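Local coordinates for protein acetyltransferase PA1377 (Pseudomonas aeruginosa, PDB 2VI7) that probably acts as an N-acetyltransferase of the GNAT (GCN5-related) family, transferring an acetyl group to an amine, at residues G20-A23 / L24-P28; I81-S84 / H85-S88. All coordinates share one frame; numbering follows the deposited sequence.

Both contacts are local, within one unbroken run of chain, and lie on opposite sides of the chain's centre, centres about 29 Å apart. Contact 1 is the C-terminal part of helix 18-25 and the residues that follow, with one apolar flank buried against strand 68-77 and other residues at the surface. Contact 2 is a tight turn leading into strand 86-95, largely buried, with the second subunit and its own strand 122-128 packing on it. Strand 68-77 is common to both, packed by the helix in the first and paired with strand 86-95 beyond the turn of the second. Contact 1 combines helical backbone bonds with leucine and tyrosine packing; contact 2 relies on serine hydroxyls, carbonyls and a water.

Contact 1. Residues G20-A23 / L24-P28; sequences GLTA and LYNDP
Leu21 carries its CG anti to the backbone N (chi1 179°), whereas Tyr25, one turn later, has CG anti to its carbonyl carbon (chi1 -68°); these torsions bring the leucine branch to one side of the tyrosine ring plane, against CE1. The touching atoms are Leu21 CD1 and Tyr25 CE1, 3.9 Å apart. Leu24, with a first torsion close to that of Leu21, brings its CD2 to the same methyl, Leu21 CD1, also at 3.9 Å. One methyl is therefore shared by two neighbours, an i, i+3, i+4 cluster along one helix flank.

The backbone supports this spacing. Leu24 N donates to Gly20 O at 3.0 Å, and Tyr25 N to Leu21 O at 3.2 Å with an N-H...O angle of 161°. The regular pattern then fades: Asn26 N divides itself between Thr22 O (3.1 Å) and Ala23 O (3.0 Å), both bonds weak because they are bent. The carboxamide of Asn26 lies beside Thr22 O, but its OD1 takes a hydrogen bond from Gln40 N. Asp27, at the N-cap of helix 28-31, turns its OD1 to Ala29 N, and Thr22 OG1 bonds back to Val18 O.

In the fold, Leu21, Leu24 and Tyr25 press on Ser72 of strand 68-77, part of the mixed GNAT sheet, Leu24 also reaching Val69, while Arg45 of helix 42-49 borders Leu21, Thr22 and Tyr25. Helix 18-25 thus packs on both strand 68-77 and helix 42-49, with Leu21 and Tyr25 touching each.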
ATOM      1  N   GLY A  20      10.318  -1.522  25.102  1.00 46.97           N
ATOM      2  CA  GLY A  20      11.573  -1.575  24.373  1.00 44.63           C
ATOM      3  C   GLY A  20      11.437  -1.198  22.907  1.00 43.42           C
ATOM      4  O   GLY A  20      12.330  -0.564  22.335  1.00 42.70           O
ATOM      5  N   LEU A  21      10.324  -1.591  22.291  1.00 42.35           N
ATOM      6  CA  LEU A  21      10.089  -1.280  20.885  1.00 42.46           C
ATOM      7  C   LEU A  21       9.904   0.229  20.693  1.00 42.96           C
ATOM      8  O   LEU A  21      10.387   0.813  19.720  1.00 43.06           O
ATOM      9  CB  LEU A  21       8.848  -2.016  20.367  1.00 40.57           C
ATOM     10  CG  LEU A  21       8.578  -1.691  18.898  1.00 39.65           C
ATOM     11  CD1 LEU A  21       9.667  -2.316  18.041  1.00 41.17           C
ATOM     12  CD2 LEU A  21       7.225  -2.199  18.485  1.00 41.78           C
ATOM     13  N   THR A  22       9.193   0.845  21.631  1.00 43.73           N
ATOM     14  CA  THR A  22       8.939   2.276  21.611  1.00 43.24           C
ATOM     15  C   THR A  22      10.259   3.035  21.686  1.00 42.35           C
ATOM     16  O   THR A  22      10.465   4.016  20.974  1.00 42.57           O
ATOM     17  CB  THR A  22       8.064   2.673  22.792  1.00 43.83           C
ATOM     18  OG1 THR A  22       6.805   2.006  22.687  1.00 44.83           O
ATOM     19  CG2 THR A  22       7.804   4.140  22.780  1.00 44.40           C
ATOM     20  N   ALA A  23      11.151   2.568  22.552  1.00 41.29           N
ATOM     21  CA  ALA A  23      12.459   3.185  22.709  1.00 40.59           C
ATOM     22  C   ALA A  23      13.247   3.058  21.412  1.00 40.40           C
ATOM     23  O   ALA A  23      13.975   3.976  21.024  1.00 42.09           O
ATOM     24  CB  ALA A  23      13.220   2.517  23.842  1.00 39.14           C
ATOM     25  N   LEU A  24      13.107   1.914  20.747  1.00 39.75           N
ATOM     26  CA  LEU A  24      13.809   1.666  19.489  1.00 38.96           C
ATOM     27  C   LEU A  24      13.522   2.773  18.474  1.00 38.64           C
ATOM     28  O   LEU A  24      14.432   3.367  17.903  1.00 38.40           O
ATOM     29  CB  LEU A  24      13.384   0.316  18.895  1.00 37.46           C
ATOM     30  CG  LEU A  24      13.959  -0.008  17.510  1.00 36.07           C
ATOM     31  CD1 LEU A  24      15.467  -0.224  17.627  1.00 35.04           C
ATOM     32  CD2 LEU A  24      13.262  -1.243  16.932  1.00 33.72           C
ATOM     33  N   TYR A  25      12.241   3.046  18.265  1.00 39.58           N
ATOM     34  CA  TYR A  25      11.815   4.061  17.318  1.00 41.01           C
ATOM     35  C   TYR A  25      12.055   5.489  17.792  1.00 42.02           C
ATOM     36  O   TYR A  25      11.996   6.426  16.995  1.00 41.74           O
ATOM     37  CB  TYR A  25      10.342   3.839  16.983  1.00 42.73           C
ATOM     38  CG  TYR A  25      10.110   2.562  16.201  1.00 45.46           C
ATOM     39  CD1 TYR A  25       8.947   1.810  16.375  1.00 47.37           C
ATOM     40  CD2 TYR A  25      11.057   2.109  15.278  1.00 46.39           C
ATOM     41  CE1 TYR A  25       8.734   0.632  15.647  1.00 49.09           C
ATOM     42  CE2 TYR A  25      10.857   0.940  14.548  1.00 48.15           C
ATOM     43  CZ  TYR A  25       9.693   0.206  14.734  1.00 49.62           C
ATOM     44  OH  TYR A  25       9.481  -0.939  14.000  1.00 51.78           O
ATOM     45  N   ASN A  26      12.332   5.657  19.085  1.00 42.70           N
ATOM     46  CA  ASN A  26      12.594   6.984  19.624  1.00 43.29           C
ATOM     47  C   ASN A  26      14.009   7.429  19.272  1.00 41.90           C
ATOM     48  O   ASN A  26      14.390   8.560  19.551  1.00 42.99           O
ATOM     49  CB  ASN A  26      12.367   7.022  21.144  1.00 45.72           C
ATOM     50  CG  ASN A  26      10.900   7.247  21.515  1.00 48.19           C
ATOM     51  OD1 ASN A  26      10.011   7.230  20.653  1.00 49.75           O
ATOM     52  ND2 ASN A  26      10.641   7.454  22.803  1.00 49.66           N
ATOM     53  N   ASP A  27      14.789   6.537  18.669  1.00 39.66           N
ATOM     54  CA  ASP A  27      16.136   6.893  18.233  1.00 38.28           C
ATOM     55  C   ASP A  27      15.923   7.416  16.811  1.00 37.07           C
ATOM     56  O   ASP A  27      15.559   6.656  15.914  1.00 36.62           O
ATOM     57  CB  ASP A  27      17.059   5.668  18.206  1.00 38.29           C
ATOM     58  CG  ASP A  27      18.485   6.009  17.751  1.00 39.48           C
ATOM     59  OD1 ASP A  27      18.694   7.108  17.184  1.00 38.17           O
ATOM     60  OD2 ASP A  27      19.396   5.172  17.949  1.00 39.82           O
ATOM     61  N   PRO A  28      16.140   8.722  16.589  1.00 36.39           N
ATOM     62  CA  PRO A  28      15.953   9.322  15.263  1.00 35.85           C
ATOM     63  C   PRO A  28      16.753   8.666  14.136  1.00 35.18           C
ATOM     64  O   PRO A  28      16.338   8.703  12.977  1.00 36.31           O
ATOM     65  CB  PRO A  28      16.322  10.791  15.494  1.00 35.45           C
ATOM     66  CG  PRO A  28      17.345  10.710  16.569  1.00 36.87           C
ATOM     67  CD  PRO A  28      16.734   9.694  17.520  1.00 36.91           C
TER

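Contact 2. Residues I81-S84 / H85-S88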
ATOM      1  N   ILE A  81      -7.766 -11.257  -1.312  1.00 26.91           N
ATOM      2  CA  ILE A  81      -7.590 -12.578  -1.889  1.00 27.11           C
ATOM      3  C   ILE A  81      -6.690 -12.581  -3.130  1.00 26.98           C
ATOM      4  O   ILE A  81      -5.785 -13.408  -3.241  1.00 27.47           O
ATOM      5  CB  ILE A  81      -8.969 -13.211  -2.248  1.00 28.00           C
ATOM      6  CG1 ILE A  81      -9.780 -13.438  -0.962  1.00 31.86           C
ATOM      7  CG2 ILE A  81      -8.778 -14.550  -2.956  1.00 27.32           C
ATOM      8  CD1 ILE A  81     -11.006 -14.338  -1.128  1.00 31.54           C
ATOM      9  N   ARG A  82      -6.915 -11.647  -4.052  1.00 25.67           N
ATOM     10  CA  ARG A  82      -6.125 -11.611  -5.278  1.00 23.75           C
ATOM     11  C   ARG A  82      -4.697 -11.087  -5.120  1.00 23.97           C
ATOM     12  O   ARG A  82      -3.960 -11.007  -6.096  1.00 23.82           O
ATOM     13  CB  ARG A  82      -6.871 -10.826  -6.364  1.00 23.13           C
ATOM     14  CG  ARG A  82      -8.184 -11.487  -6.802  1.00 21.28           C
ATOM     15  CD  ARG A  82      -8.998 -10.591  -7.714  1.00 19.55           C
ATOM     16  NE  ARG A  82      -8.304 -10.346  -8.961  1.00 20.15           N
ATOM     17  CZ  ARG A  82      -8.702  -9.470  -9.874  1.00 20.44           C
ATOM     18  NH1 ARG A  82      -8.004  -9.310 -10.988  1.00 22.73           N
ATOM     19  NH2 ARG A  82      -9.793  -8.747  -9.674  1.00 19.66           N
ATOM     20  N   ARG A  83      -4.302 -10.768  -3.888  1.00 24.30           N
ATOM     21  CA  ARG A  83      -2.956 -10.275  -3.582  1.00 22.10           C
ATOM     22  C   ARG A  83      -2.340 -11.099  -2.458  1.00 21.53           C
ATOM     23  O   ARG A  83      -1.168 -10.941  -2.133  1.00 20.97           O
ATOM     24  CB  ARG A  83      -3.025  -8.825  -3.128  1.00 20.84           C
ATOM     25  CG  ARG A  83      -3.487  -7.878  -4.190  1.00 21.58           C
ATOM     26  CD  ARG A  83      -2.301  -7.317  -4.934  1.00 21.51           C
ATOM     27  NE  ARG A  83      -1.543  -6.400  -4.086  1.00 22.48           N
ATOM     28  CZ  ARG A  83      -0.242  -6.500  -3.837  1.00 20.15           C
ATOM     29  NH1 ARG A  83       0.479  -7.482  -4.363  1.00 21.34           N
ATOM     30  NH2 ARG A  83       0.336  -5.609  -3.052  1.00 21.38           N
ATOM     31  N   SER A  84      -3.139 -11.986  -1.877  1.00 21.61           N
ATOM     32  CA  SER A  84      -2.709 -12.807  -0.750  1.00 24.52           C
ATOM     33  C   SER A  84      -1.527 -13.739  -0.990  1.00 24.14           C
ATOM     34  O   SER A  84      -1.033 -14.364  -0.049  1.00 26.18           O
ATOM     35  CB  SER A  84      -3.903 -13.599  -0.214  1.00 24.31           C
ATOM     36  OG  SER A  84      -4.426 -14.444  -1.218  1.00 27.84           O
ATOM     37  N   HIS A  85      -1.074 -13.846  -2.235  1.00 23.44           N
ATOM     38  CA  HIS A  85       0.086 -14.682  -2.529  1.00 22.59           C
ATOM     39  C   HIS A  85       1.326 -13.847  -2.214  1.00 23.26           C
ATOM     40  O   HIS A  85       2.450 -14.341  -2.295  1.00 23.88           O
ATOM     41  CB  HIS A  85       0.118 -15.087  -4.003  1.00 20.56           C
ATOM     42  CG  HIS A  85       0.180 -13.920  -4.937  1.00 20.36           C
ATOM     43  ND1 HIS A  85      -0.928 -13.164  -5.254  1.00 18.68           N
ATOM     44  CD2 HIS A  85       1.223 -13.346  -5.580  1.00 18.89           C
ATOM     45  CE1 HIS A  85      -0.569 -12.176  -6.050  1.00 19.03           C
ATOM     46  NE2 HIS A  85       0.732 -12.263  -6.264  1.00 19.63           N
ATOM     47  N   SER A  86       1.107 -12.578  -1.862  1.00 23.46           N
ATOM     48  CA  SER A  86       2.202 -11.665  -1.538  1.00 23.34           C
ATOM     49  C   SER A  86       2.144 -11.180  -0.101  1.00 23.34           C
ATOM     50  O   SER A  86       1.132 -11.319   0.583  1.00 22.66           O
ATOM     51  CB  SER A  86       2.182 -10.443  -2.456  1.00 23.11           C
ATOM     52  OG  SER A  86       1.101  -9.593  -2.121  1.00 24.97           O
ATOM     53  N   GLY A  87       3.254 -10.611   0.343  1.00 22.65           N
ATOM     54  CA  GLY A  87       3.348 -10.097   1.690  1.00 22.70           C
ATOM     55  C   GLY A  87       4.234  -8.876   1.630  1.00 23.43           C
ATOM     56  O   GLY A  87       4.980  -8.700   0.666  1.00 22.78           O
ATOM     57  N   SER A  88       4.158  -8.026   2.645  1.00 23.89           N
ATOM     58  CA  SER A  88       4.972  -6.822   2.675  1.00 23.13           C
ATOM     59  C   SER A  88       5.726  -6.676   3.973  1.00 23.17           C
ATOM     60  O   SER A  88       5.235  -7.054   5.025  1.00 22.60           O
ATOM     61  CB  SER A  88       4.097  -5.586   2.481  1.00 24.08           C
ATOM     62  OG  SER A  88       4.863  -4.399   2.635  1.00 25.78           O
TER
HETATM   63  O   HOH W   1      -3.331 -14.842  -4.395  1.00 23.77           O
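A type I beta turn from Arg83 to Ser86 brings the chain into strand 86-95, and one carbonyl holds it closed. Arg83 O accepts Ser86 N at 2.8 Å, the usual bond of such a turn, and also Ser86 OG at 2.6 Å. The hydroxyl lies in the carbonyl plane, while the amide donor is tilted 34° from it. A chi1 of 72° sets Ser86 OG between its own backbone N and carbonyl carbon, turned back over the turn. Arg83 NH1 passes 3.1 Å from Ser86 OG at too poor an angle to bond; it instead meets Glu124 in a salt bridge and Tyr152 O of the second subunit.

The His85 ring has Arg83 O over one face and Arg82 O at its edge, 3.6 Å from CE1. A water in the ring plane links His85 ND1 (3.1 Å) to Ile81 O, which also accepts Ser84 OG at 2.6 Å. His85 NE2 bonds to Asp151 O of the second subunit, and Arg82 reaches Val154 O there. Such a turn with a serine hydroxyl doubling its closing bond belongs here to the connection between antiparallel strands 68-77 and 86-95 of the GNAT sheet, at the subunit interface.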